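PDB 7CFU: DNA/pantothenate metabolism flavoprotein from Streptomyces sparsogenes DSM 40356, which probably catalyses the FMN-dependent oxidative decarboxylation of a cysteine residue in a biosynthetic pathway. Local coordinates for residues H39-A42 and W43-T47; G118-D122 and V123-T127; V155-L158 and R159-G162. One frame throughout, in Å; residues are numbered along the deposited sequence.

Interaction 1 of 3, residues H39-A42 and W43-T47; sequences HVNA and WLRGT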
ATOM      1  N   HIS A  39     -29.598  21.688   2.653  1.00 43.54           N
ATOM      2  CA  HIS A  39     -30.836  22.433   2.866  1.00 48.70           C
ATOM      3  C   HIS A  39     -30.871  23.084   4.249  1.00 52.81           C
ATOM      4  O   HIS A  39     -31.244  24.256   4.389  1.00 51.96           O
ATOM      5  CB  HIS A  39     -32.028  21.496   2.673  1.00 61.06           C
ATOM      6  CG  HIS A  39     -33.352  22.185   2.711  1.00 70.24           C
ATOM      7  ND1 HIS A  39     -34.029  22.435   3.886  1.00 75.25           N
ATOM      8  CD2 HIS A  39     -34.133  22.671   1.716  1.00 75.18           C
ATOM      9  CE1 HIS A  39     -35.166  23.050   3.614  1.00 81.96           C
ATOM     10  NE2 HIS A  39     -35.253  23.206   2.304  1.00 87.64           N
ATOM     11  N   VAL A  40     -30.496  22.336   5.291  1.00 51.93           N
ATOM     12  CA  VAL A  40     -30.490  22.902   6.640  1.00 46.57           C
ATOM     13  C   VAL A  40     -29.462  24.021   6.746  1.00 43.26           C
ATOM     14  O   VAL A  40     -29.689  25.034   7.418  1.00 38.60           O
ATOM     15  CB  VAL A  40     -30.238  21.797   7.686  1.00 43.33           C
ATOM     16  CG1 VAL A  40     -30.083  22.398   9.076  1.00 37.84           C
ATOM     17  CG2 VAL A  40     -31.376  20.789   7.672  1.00 35.52           C
ATOM     18  N   ASN A  41     -28.320  23.862   6.078  1.00 43.71           N
ATOM     19  CA  ASN A  41     -27.289  24.891   6.127  1.00 49.18           C
ATOM     20  C   ASN A  41     -27.775  26.187   5.491  1.00 47.73           C
ATOM     21  O   ASN A  41     -27.557  27.273   6.038  1.00 46.16           O
ATOM     22  CB  ASN A  41     -26.019  24.383   5.447  1.00 44.36           C
ATOM     23  CG  ASN A  41     -24.889  25.381   5.516  1.00 56.08           C
ATOM     24  OD1 ASN A  41     -24.380  25.677   6.598  1.00 55.30           O
ATOM     25  ND2 ASN A  41     -24.467  25.885   4.363  1.00 48.08           N
ATOM     26  N   ALA A  42     -28.469  26.088   4.353  1.00 51.32           N
ATOM     27  CA  ALA A  42     -29.028  27.274   3.707  1.00 49.15           C
ATOM     28  C   ALA A  42     -30.067  27.952   4.595  1.00 52.87           C
ATOM     29  O   ALA A  42     -30.123  29.185   4.660  1.00 59.62           O
ATOM     30  CB  ALA A  42     -29.643  26.899   2.359  1.00 49.14           C
ATOM     31  N   TRP A  43     -30.906  27.164   5.275  1.00 43.16           N
ATOM     32  CA  TRP A  43     -31.875  27.739   6.207  1.00 50.03           C
ATOM     33  C   TRP A  43     -31.179  28.457   7.353  1.00 53.86           C
ATOM     34  O   TRP A  43     -31.599  29.547   7.760  1.00 55.48           O
ATOM     35  CB  TRP A  43     -32.802  26.656   6.755  1.00 48.47           C
ATOM     36  CG  TRP A  43     -33.685  27.142   7.870  1.00 58.25           C
ATOM     37  CD1 TRP A  43     -34.795  27.926   7.749  1.00 64.56           C
ATOM     38  CD2 TRP A  43     -33.524  26.891   9.274  1.00 55.33           C
ATOM     39  NE1 TRP A  43     -35.342  28.168   8.986  1.00 53.88           N
ATOM     40  CE2 TRP A  43     -34.578  27.549   9.939  1.00 57.85           C
ATOM     41  CE3 TRP A  43     -32.596  26.172  10.031  1.00 59.98           C
ATOM     42  CZ2 TRP A  43     -34.731  27.506  11.325  1.00 58.21           C
ATOM     43  CZ3 TRP A  43     -32.750  26.132  11.409  1.00 57.41           C
ATOM     44  CH2 TRP A  43     -33.808  26.797  12.042  1.00 56.60           C
ATOM     45  N   LEU A  44     -30.118  27.854   7.895  1.00 49.38           N
ATOM     46  CA  LEU A  44     -29.399  28.466   9.004  1.00 48.89           C
ATOM     47  C   LEU A  44     -28.753  29.780   8.584  1.00 53.57           C
ATOM     48  O   LEU A  44     -28.745  30.751   9.348  1.00 56.67           O
ATOM     49  CB  LEU A  44     -28.347  27.493   9.542  1.00 47.15           C
ATOM     50  CG  LEU A  44     -28.855  26.343  10.414  1.00 47.51           C
ATOM     51  CD1 LEU A  44     -27.794  25.252  10.558  1.00 36.62           C
ATOM     52  CD2 LEU A  44     -29.273  26.865  11.771  1.00 51.32           C
ATOM     53  N   ARG A  45     -28.197  29.831   7.376  1.00 53.79           N
ATOM     54  CA  ARG A  45     -27.499  31.036   6.942  1.00 60.28           C
ATOM     55  C   ARG A  45     -28.453  32.068   6.348  1.00 62.02           C
ATOM     56  O   ARG A  45     -28.422  33.242   6.734  1.00 65.17           O
ATOM     57  CB  ARG A  45     -26.410  30.671   5.940  1.00 55.88           C
ATOM     58  CG  ARG A  45     -25.275  29.918   6.569  1.00 58.42           C
ATOM     59  CD  ARG A  45     -24.137  29.708   5.603  1.00 67.01           C
ATOM     60  NE  ARG A  45     -22.997  29.140   6.305  1.00 71.22           N
ATOM     61  CZ  ARG A  45     -22.101  29.875   6.954  1.00 71.14           C
ATOM     62  NH1 ARG A  45     -22.224  31.198   6.975  1.00 71.50           N
ATOM     63  NH2 ARG A  45     -21.089  29.293   7.585  1.00 71.52           N
ATOM     64  N   GLY A  46     -29.314  31.645   5.415  1.00 61.68           N
ATOM     65  CA  GLY A  46     -30.128  32.582   4.658  1.00 62.26           C
ATOM     66  C   GLY A  46     -31.400  33.034   5.342  1.00 66.10           C
ATOM     67  O   GLY A  46     -31.956  34.067   4.958  1.00 79.32           O
ATOM     68  N   THR A  47     -31.874  32.293   6.341  1.00 61.89           N
ATOM     69  CA  THR A  47     -33.104  32.621   7.052  1.00 53.11           C
ATOM     70  C   THR A  47     -32.861  32.989   8.509  1.00 60.69           C
ATOM     71  O   THR A  47     -33.387  33.996   8.987  1.00 64.14           O
ATOM     72  CB  THR A  47     -34.099  31.445   6.980  1.00 63.09           C
ATOM     73  OG1 THR A  47     -34.447  31.171   5.616  1.00 63.60           O
ATOM     74  CG2 THR A  47     -35.359  31.756   7.770  1.00 57.15           C
TER
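Helix 37-48, the crossover helix of the beta-alpha-beta unit between strands 23-28 and 52-57, brings V40 against L44 and N41 against R45 one turn apart. The backbone runs in regular i to i+4 hydrogen bonds, from W43 N to H39 O at 3.1 Å through to G46 N on A42 O at 2.7 Å. V40 and L44 run alongside each other in the same direction; V40 CG1 meets L44 CD1 at 3.9 Å. A V40 chi1 of 174° swings this branch along the helix toward L44. Both rest on W26 of the sheet and on helix 187-199, which W43 also touches. N41 and R45 cross at a slant, amide and guanidinium planes 67° apart. N41 OD1 sits at the guanidinium edge, 3.7 Å from R45 NE, too far for a hydrogen bond. R45 extends from CG to NE, carrying its guanidinium past the N41 amide. The chemistry is thus split: V40 and L44 give an apolar seam facing the sheet, whereas N41 OD1 and R45 NE are buried close together without a hydrogen-bond partner, and R45 NH1 and NH2 make weak hydrogen bonds, to Q51 O and T74 O.

Interaction 2 of 3, residues G118-D122 and V123-T127; sequences GIADD and VLTAT. With FMN (flavin mononucleotide), chain B.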
ATOM      1  N   GLY A 118     -22.763   8.407  28.160  1.00 27.61           N
ATOM      2  CA  GLY A 118     -21.452   8.995  28.343  1.00 31.31           C
ATOM      3  C   GLY A 118     -20.328   8.261  27.652  1.00 35.90           C
ATOM      4  O   GLY A 118     -19.170   8.377  28.066  1.00 32.40           O
ATOM      5  N   ILE A 119     -20.640   7.502  26.602  1.00 28.44           N
ATOM      6  CA  ILE A 119     -19.606   6.927  25.757  1.00 24.53           C
ATOM      7  C   ILE A 119     -18.993   8.049  24.926  1.00 25.98           C
ATOM      8  O   ILE A 119     -19.695   8.953  24.458  1.00 30.05           O
ATOM      9  CB  ILE A 119     -20.212   5.817  24.876  1.00 26.72           C
ATOM     10  CG1 ILE A 119     -20.624   4.627  25.747  1.00 27.46           C
ATOM     11  CG2 ILE A 119     -19.264   5.411  23.730  1.00 25.93           C
ATOM     12  CD1 ILE A 119     -21.595   3.707  25.079  1.00 29.40           C
ATOM     13  N   ALA A 120     -17.669   8.024  24.772  1.00 26.39           N
ATOM     14  CA  ALA A 120     -16.945   9.067  24.060  1.00 26.17           C
ATOM     15  C   ALA A 120     -15.842   8.413  23.223  1.00 30.98           C
ATOM     16  O   ALA A 120     -14.652   8.599  23.479  1.00 27.17           O
ATOM     17  CB  ALA A 120     -16.365  10.093  25.035  1.00 25.19           C
ATOM     18  N   ASP A 121     -16.231   7.615  22.224  1.00 28.07           N
ATOM     19  CA  ASP A 121     -15.254   6.829  21.474  1.00 29.15           C
ATOM     20  C   ASP A 121     -14.999   7.365  20.070  1.00 28.69           C
ATOM     21  O   ASP A 121     -14.444   6.643  19.235  1.00 29.59           O
ATOM     22  CB  ASP A 121     -15.666   5.351  21.424  1.00 29.43           C
ATOM     23  CG  ASP A 121     -16.964   5.110  20.669  1.00 29.43           C
ATOM     24  OD1 ASP A 121     -17.592   6.076  20.180  1.00 31.08           O
ATOM     25  OD2 ASP A 121     -17.356   3.925  20.565  1.00 33.41           O
ATOM     26  N   ASP A 122     -15.422   8.596  19.782  1.00 24.40           N
ATOM     27  CA  ASP A 122     -14.997   9.325  18.593  1.00 27.98           C
ATOM     28  C   ASP A 122     -15.057  10.810  18.928  1.00 29.83           C
ATOM     29  O   ASP A 122     -15.469  11.194  20.027  1.00 32.63           O
ATOM     30  CB  ASP A 122     -15.847   8.976  17.360  1.00 29.21           C
ATOM     31  CG  ASP A 122     -17.319   9.397  17.492  1.00 31.38           C
ATOM     32  OD1 ASP A 122     -17.730   9.940  18.543  1.00 33.66           O
ATOM     33  OD2 ASP A 122     -18.074   9.187  16.516  1.00 33.65           O
ATOM     34  N   VAL A 123     -14.664  11.651  17.966  1.00 28.58           N
ATOM     35  CA  VAL A 123     -14.594  13.086  18.238  1.00 32.44           C
ATOM     36  C   VAL A 123     -15.968  13.629  18.622  1.00 32.16           C
ATOM     37  O   VAL A 123     -16.097  14.388  19.595  1.00 28.10           O
ATOM     38  CB  VAL A 123     -13.994  13.854  17.045  1.00 25.59           C
ATOM     39  CG1 VAL A 123     -14.130  15.349  17.270  1.00 27.13           C
ATOM     40  CG2 VAL A 123     -12.524  13.500  16.877  1.00 28.94           C
ATOM     41  N   LEU A 124     -17.016  13.231  17.893  1.00 29.23           N
ATOM     42  CA  LEU A 124     -18.342  13.794  18.145  1.00 28.29           C
ATOM     43  C   LEU A 124     -18.801  13.520  19.569  1.00 30.01           C
ATOM     44  O   LEU A 124     -19.166  14.447  20.300  1.00 30.57           O
ATOM     45  CB  LEU A 124     -19.364  13.236  17.160  1.00 31.45           C
ATOM     46  CG  LEU A 124     -20.785  13.790  17.372  1.00 33.39           C
ATOM     47  CD1 LEU A 124     -20.794  15.315  17.226  1.00 26.89           C
ATOM     48  CD2 LEU A 124     -21.806  13.144  16.448  1.00 31.74           C
ATOM     49  N   THR A 125     -18.771  12.254  19.992  1.00 27.73           N
ATOM     50  CA  THR A 125     -19.331  11.926  21.297  1.00 28.42           C
ATOM     51  C   THR A 125     -18.439  12.426  22.423  1.00 27.98           C
ATOM     52  O   THR A 125     -18.932  12.711  23.518  1.00 26.32           O
ATOM     53  CB  THR A 125     -19.563  10.420  21.425  1.00 30.91           C
ATOM     54  OG1 THR A 125     -18.340   9.716  21.182  1.00 26.07           O
ATOM     55  CG2 THR A 125     -20.639   9.961  20.419  1.00 22.22           C
ATOM     56  N   ALA A 126     -17.137  12.568  22.161  1.00 30.31           N
ATOM     57  CA  ALA A 126     -16.252  13.208  23.125  1.00 33.71           C
ATOM     58  C   ALA A 126     -16.557  14.692  23.237  1.00 30.66           C
ATOM     59  O   ALA A 126     -16.497  15.266  24.330  1.00 31.62           O
ATOM     60  CB  ALA A 126     -14.786  13.004  22.724  1.00 26.61           C
ATOM     61  N   THR A 127     -16.882  15.326  22.114  1.00 30.61           N
ATOM     62  CA  THR A 127     -17.229  16.741  22.134  1.00 33.09           C
ATOM     63  C   THR A 127     -18.499  16.994  22.939  1.00 36.11           C
ATOM     64  O   THR A 127     -18.613  18.031  23.602  1.00 28.52           O
ATOM     65  CB  THR A 127     -17.358  17.249  20.700  1.00 30.59           C
ATOM     66  OG1 THR A 127     -16.108  17.043  20.023  1.00 32.41           O
ATOM     67  CG2 THR A 127     -17.699  18.731  20.677  1.00 35.64           C
TER
HETATM   68  N1  FMN B 301     -10.620  12.036  27.030  1.00 31.15           N
HETATM   69  C2  FMN B 301     -10.772  11.960  28.396  1.00 28.86           C
HETATM   70  O2  FMN B 301     -11.806  11.481  28.863  1.00 32.96           O
HETATM   71  N3  FMN B 301      -9.763  12.420  29.232  1.00 30.58           N
HETATM   72  C4  FMN B 301      -8.601  12.968  28.707  1.00 35.00           C
HETATM   73  O4  FMN B 301      -7.706  13.389  29.455  1.00 31.72           O
HETATM   74  C4A FMN B 301      -8.446  13.041  27.328  1.00 31.66           C
HETATM   75  N5  FMN B 301      -7.291  13.575  26.782  1.00 32.53           N
HETATM   76  C5A FMN B 301      -7.140  13.635  25.414  1.00 29.87           C
HETATM   77  C6  FMN B 301      -5.975  14.167  24.875  1.00 32.69           C
HETATM   78  C7  FMN B 301      -5.819  14.236  23.494  1.00 34.39           C
HETATM   79  C7M FMN B 301      -4.558  14.817  22.906  1.00 33.39           C
HETATM   80  C8  FMN B 301      -6.823  13.767  22.652  1.00 35.72           C
HETATM   81  C8M FMN B 301      -6.627  13.857  21.165  1.00 25.94           C
HETATM   82  C9  FMN B 301      -8.000  13.234  23.193  1.00 26.86           C
HETATM   83  C9A FMN B 301      -8.155  13.164  24.579  1.00 30.97           C
HETATM   84  N10 FMN B 301      -9.314  12.640  25.138  1.00 33.77           N
HETATM   85  C10 FMN B 301      -9.461  12.572  26.497  1.00 25.60           C
HETATM   86  C1' FMN B 301     -10.420  12.114  24.273  1.00 28.96           C
HETATM   87  C2' FMN B 301     -10.228  10.607  24.173  1.00 32.23           C
HETATM   88  O2' FMN B 301      -8.966  10.337  23.572  1.00 29.31           O
HETATM   89  C3' FMN B 301     -11.386  10.008  23.372  1.00 36.63           C
HETATM   90  O3' FMN B 301     -12.581  10.075  24.121  1.00 27.87           O
HETATM   91  C4' FMN B 301     -11.098   8.569  22.961  1.00 35.13           C
HETATM   92  O4' FMN B 301     -12.170   8.070  22.182  1.00 34.23           O
HETATM   93  C5' FMN B 301     -10.910   7.670  24.169  1.00 31.69           C
HETATM   94  O5' FMN B 301     -10.412   6.452  23.663  1.00 28.95           O
HETATM   95  P   FMN B 301     -10.078   5.221  24.633  1.00 31.38           P
HETATM   96  O1P FMN B 301     -10.360   3.913  23.907  1.00 29.73           O
HETATM   97  O2P FMN B 301      -8.616   5.318  25.014  1.00 31.28           O
HETATM   98  O3P FMN B 301     -10.923   5.329  25.885  1.00 28.02           O
HETATM   99  O   HOH W   1     -21.053  11.338  24.878  1.00 28.52           O
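D122 and T125 carry the polar part of this turn. D122 OD1 accepts two hydrogen bonds from T125, one from the backbone N at 2.9 Å, nearly straight at 170°, and one from the hydroxyl OG1 at 2.7 Å. The N-H arrives nearly along the C-O axis, while OG1 comes from the opposite face on the anti side, 29° out of the carboxylate plane. D122 CG stands between the backbone N and the carbonyl carbon (chi1 65°), which brings OD1 to the T125 N-H at the helix start; the T125 hydroxyl takes the corresponding position on its own residue, and the two side chains cross at about a right angle. The backbone adds A126 N to D122 O, and a water bridges I119 O and T125 O, donating to both. Farther along, V123 O accepts both T127 N and T127 OG1.

Apolar contact is slight: A120 CB packs on A126, with CB to CB at 4.0 Å, and V123 and A126 lean on W82.

Ligand contacts come from the same loop. A120 O accepts from two ribityl hydroxyls of the flavin mononucleotide, O3' at 2.6 Å and O4' at 2.8 Å, and A126 CB lies 3.9 Å from O3'. The A120 N is held by N110 OD1 of a second subunit, which also supplies T58, T108 and other groups to this flavin. D121 turns its carboxylate to K114 in a salt bridge.

The arrangement is a short loop between helices 109-117 and 123-130, closed by a Schellman motif at G118 and opened again by the N-cap D122; just before that cap it presents A120 O to the ribityl chain, at a flavin site shared between subunits.

Interaction 3 of 3, residues V155-L158 and R159-G162; sequences VDQL and REDG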
ATOM      1  N   VAL A 155     -33.678   8.077  24.807  1.00 28.41           N
ATOM      2  CA  VAL A 155     -34.372   9.352  24.633  1.00 30.11           C
ATOM      3  C   VAL A 155     -34.752   9.948  25.987  1.00 36.91           C
ATOM      4  O   VAL A 155     -34.472  11.118  26.266  1.00 37.34           O
ATOM      5  CB  VAL A 155     -35.606   9.178  23.732  1.00 33.98           C
ATOM      6  CG1 VAL A 155     -36.408  10.467  23.699  1.00 33.66           C
ATOM      7  CG2 VAL A 155     -35.182   8.764  22.319  1.00 36.80           C
ATOM      8  N   ASP A 156     -35.389   9.150  26.854  1.00 37.93           N
ATOM      9  CA  ASP A 156     -35.798   9.657  28.161  1.00 40.15           C
ATOM     10  C   ASP A 156     -34.592  10.115  28.963  1.00 41.25           C
ATOM     11  O   ASP A 156     -34.603  11.197  29.566  1.00 40.23           O
ATOM     12  CB  ASP A 156     -36.557   8.584  28.947  1.00 32.47           C
ATOM     13  CG  ASP A 156     -37.859   8.169  28.277  1.00 43.33           C
ATOM     14  OD1 ASP A 156     -38.401   8.948  27.460  1.00 48.82           O
ATOM     15  OD2 ASP A 156     -38.337   7.049  28.571  1.00 43.15           O
ATOM     16  N   GLN A 157     -33.535   9.301  28.977  1.00 37.30           N
ATOM     17  CA  GLN A 157     -32.355   9.643  29.759  1.00 31.53           C
ATOM     18  C   GLN A 157     -31.759  10.966  29.302  1.00 36.77           C
ATOM     19  O   GLN A 157     -31.311  11.770  30.129  1.00 41.53           O
ATOM     20  CB  GLN A 157     -31.314   8.538  29.650  1.00 37.27           C
ATOM     21  CG  GLN A 157     -30.047   8.843  30.417  1.00 36.50           C
ATOM     22  CD  GLN A 157     -30.295   8.937  31.918  1.00 43.75           C
ATOM     23  OE1 GLN A 157     -30.315   7.923  32.606  1.00 35.61           O
ATOM     24  NE2 GLN A 157     -30.489  10.153  32.424  1.00 37.02           N
ATOM     25  N   LEU A 158     -31.747  11.209  27.989  1.00 34.14           N
ATOM     26  CA  LEU A 158     -31.179  12.453  27.473  1.00 40.50           C
ATOM     27  C   LEU A 158     -32.034  13.655  27.853  1.00 36.25           C
ATOM     28  O   LEU A 158     -31.503  14.730  28.148  1.00 33.99           O
ATOM     29  CB  LEU A 158     -31.019  12.374  25.956  1.00 35.43           C
ATOM     30  CG  LEU A 158     -29.881  11.493  25.447  1.00 40.76           C
ATOM     31  CD1 LEU A 158     -30.055  11.194  23.963  1.00 35.20           C
ATOM     32  CD2 LEU A 158     -28.557  12.195  25.708  1.00 30.32           C
ATOM     33  N   ARG A 159     -33.361  13.499  27.823  1.00 42.19           N
ATOM     34  CA  ARG A 159     -34.240  14.582  28.252  1.00 44.43           C
ATOM     35  C   ARG A 159     -34.049  14.894  29.732  1.00 38.89           C
ATOM     36  O   ARG A 159     -34.003  16.064  30.125  1.00 42.92           O
ATOM     37  CB  ARG A 159     -35.694  14.228  27.944  1.00 42.11           C
ATOM     38  CG  ARG A 159     -36.028  14.346  26.467  1.00 42.07           C
ATOM     39  CD  ARG A 159     -37.445  13.908  26.172  1.00 41.27           C
ATOM     40  NE  ARG A 159     -37.832  14.256  24.808  1.00 48.56           N
ATOM     41  CZ  ARG A 159     -38.649  13.523  24.061  1.00 43.47           C
ATOM     42  NH1 ARG A 159     -39.165  12.402  24.549  1.00 41.13           N
ATOM     43  NH2 ARG A 159     -38.950  13.909  22.833  1.00 50.10           N
ATOM     44  N   GLU A 160     -33.933  13.859  30.566  1.00 42.56           N
ATOM     45  CA  GLU A 160     -33.664  14.085  31.983  1.00 38.78           C
ATOM     46  C   GLU A 160     -32.316  14.759  32.191  1.00 44.47           C
ATOM     47  O   GLU A 160     -32.142  15.530  33.145  1.00 39.46           O
ATOM     48  CB  GLU A 160     -33.751  12.759  32.742  1.00 44.39           C
ATOM     49  CG  GLU A 160     -35.168  12.161  32.706  1.00 56.77           C
ATOM     50  CD  GLU A 160     -35.294  10.823  33.424  1.00 65.29           C
ATOM     51  OE1 GLU A 160     -34.311  10.382  34.056  1.00 71.58           O
ATOM     52  OE2 GLU A 160     -36.386  10.214  33.360  1.00 70.04           O
ATOM     53  N   ASP A 161     -31.361  14.515  31.296  1.00 42.73           N
ATOM     54  CA  ASP A 161     -30.057  15.152  31.397  1.00 38.30           C
ATOM     55  C   ASP A 161     -30.045  16.571  30.852  1.00 40.40           C
ATOM     56  O   ASP A 161     -28.999  17.226  30.906  1.00 38.79           O
ATOM     57  CB  ASP A 161     -29.007  14.299  30.679  1.00 41.77           C
ATOM     58  CG  ASP A 161     -28.713  13.007  31.412  1.00 47.00           C
ATOM     59  OD1 ASP A 161     -29.137  12.885  32.586  1.00 44.43           O
ATOM     60  OD2 ASP A 161     -28.077  12.107  30.814  1.00 45.30           O
ATOM     61  N   GLY A 162     -31.165  17.064  30.333  1.00 39.94           N
ATOM     62  CA  GLY A 162     -31.247  18.430  29.854  1.00 35.62           C
ATOM     63  C   GLY A 162     -31.150  18.615  28.356  1.00 36.40           C
ATOM     64  O   GLY A 162     -31.120  19.760  27.896  1.00 42.69           O
TER
HETATM   65  O   HOH W   2     -31.631  10.828  35.291  1.00 47.00           O
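R159 reaches back alongside V155 near the end of helix 149-160, the two side chains running in the same direction. Extended from CG to NE, the arginine lays one guanidinium face over V155 CG1, which lies 3.4 Å from its plane, offset toward the rim, and 3.5 Å from NH1. The guanidinium is held by a salt bridge from NH2 to E167; D156 OD1 remains 4.6 Å from NH1, too long for a salt bridge. On another side of the helix Q157 bends at chi2 (64°), bringing its amide alongside the D161 carboxylate, the two planes only 21° apart. NE2 stands 3.1 Å from D161 OD1, and a water accepts from Q157 NE2 and donates to E160 OE1. R159 N, E160 N and D161 N bond back to V155 O, D156 O and Q157 O, and G162 N to R159 O, where G162 ends the helix with positive phi in a Schellman motif. Both charged ends are therefore answered: R159 has one flat face covered by a methyl while NH2 forms a salt bridge to E167, and D161 OD2 is paired across the interface with R153 of a second subunit, which would favour the ionised form of the carboxylate.

The three contacts follow one another along the chain: interaction 1 on helix 37-48, interaction 2 at the start of helix 123-130, interaction 3 at the end of helix 149-160. All belong to one alpha/beta domain with helices packed on a parallel five-stranded sheet of order 2-1-3-4-5, a Rossmann-like arrangement. Interaction 1 lies on the opposite side of the chain's centre from the other two, with centres about 26 Å and 28 Å away. Interactions 2 and 3 are closer, their centres about 17 Å apart and nearest atoms about 7 Å, without touching. Both of these contact a second subunit, and helix 109-117 packs against each, so flavin site and subunit interface share this region, while interaction 1 packs inside its own chain.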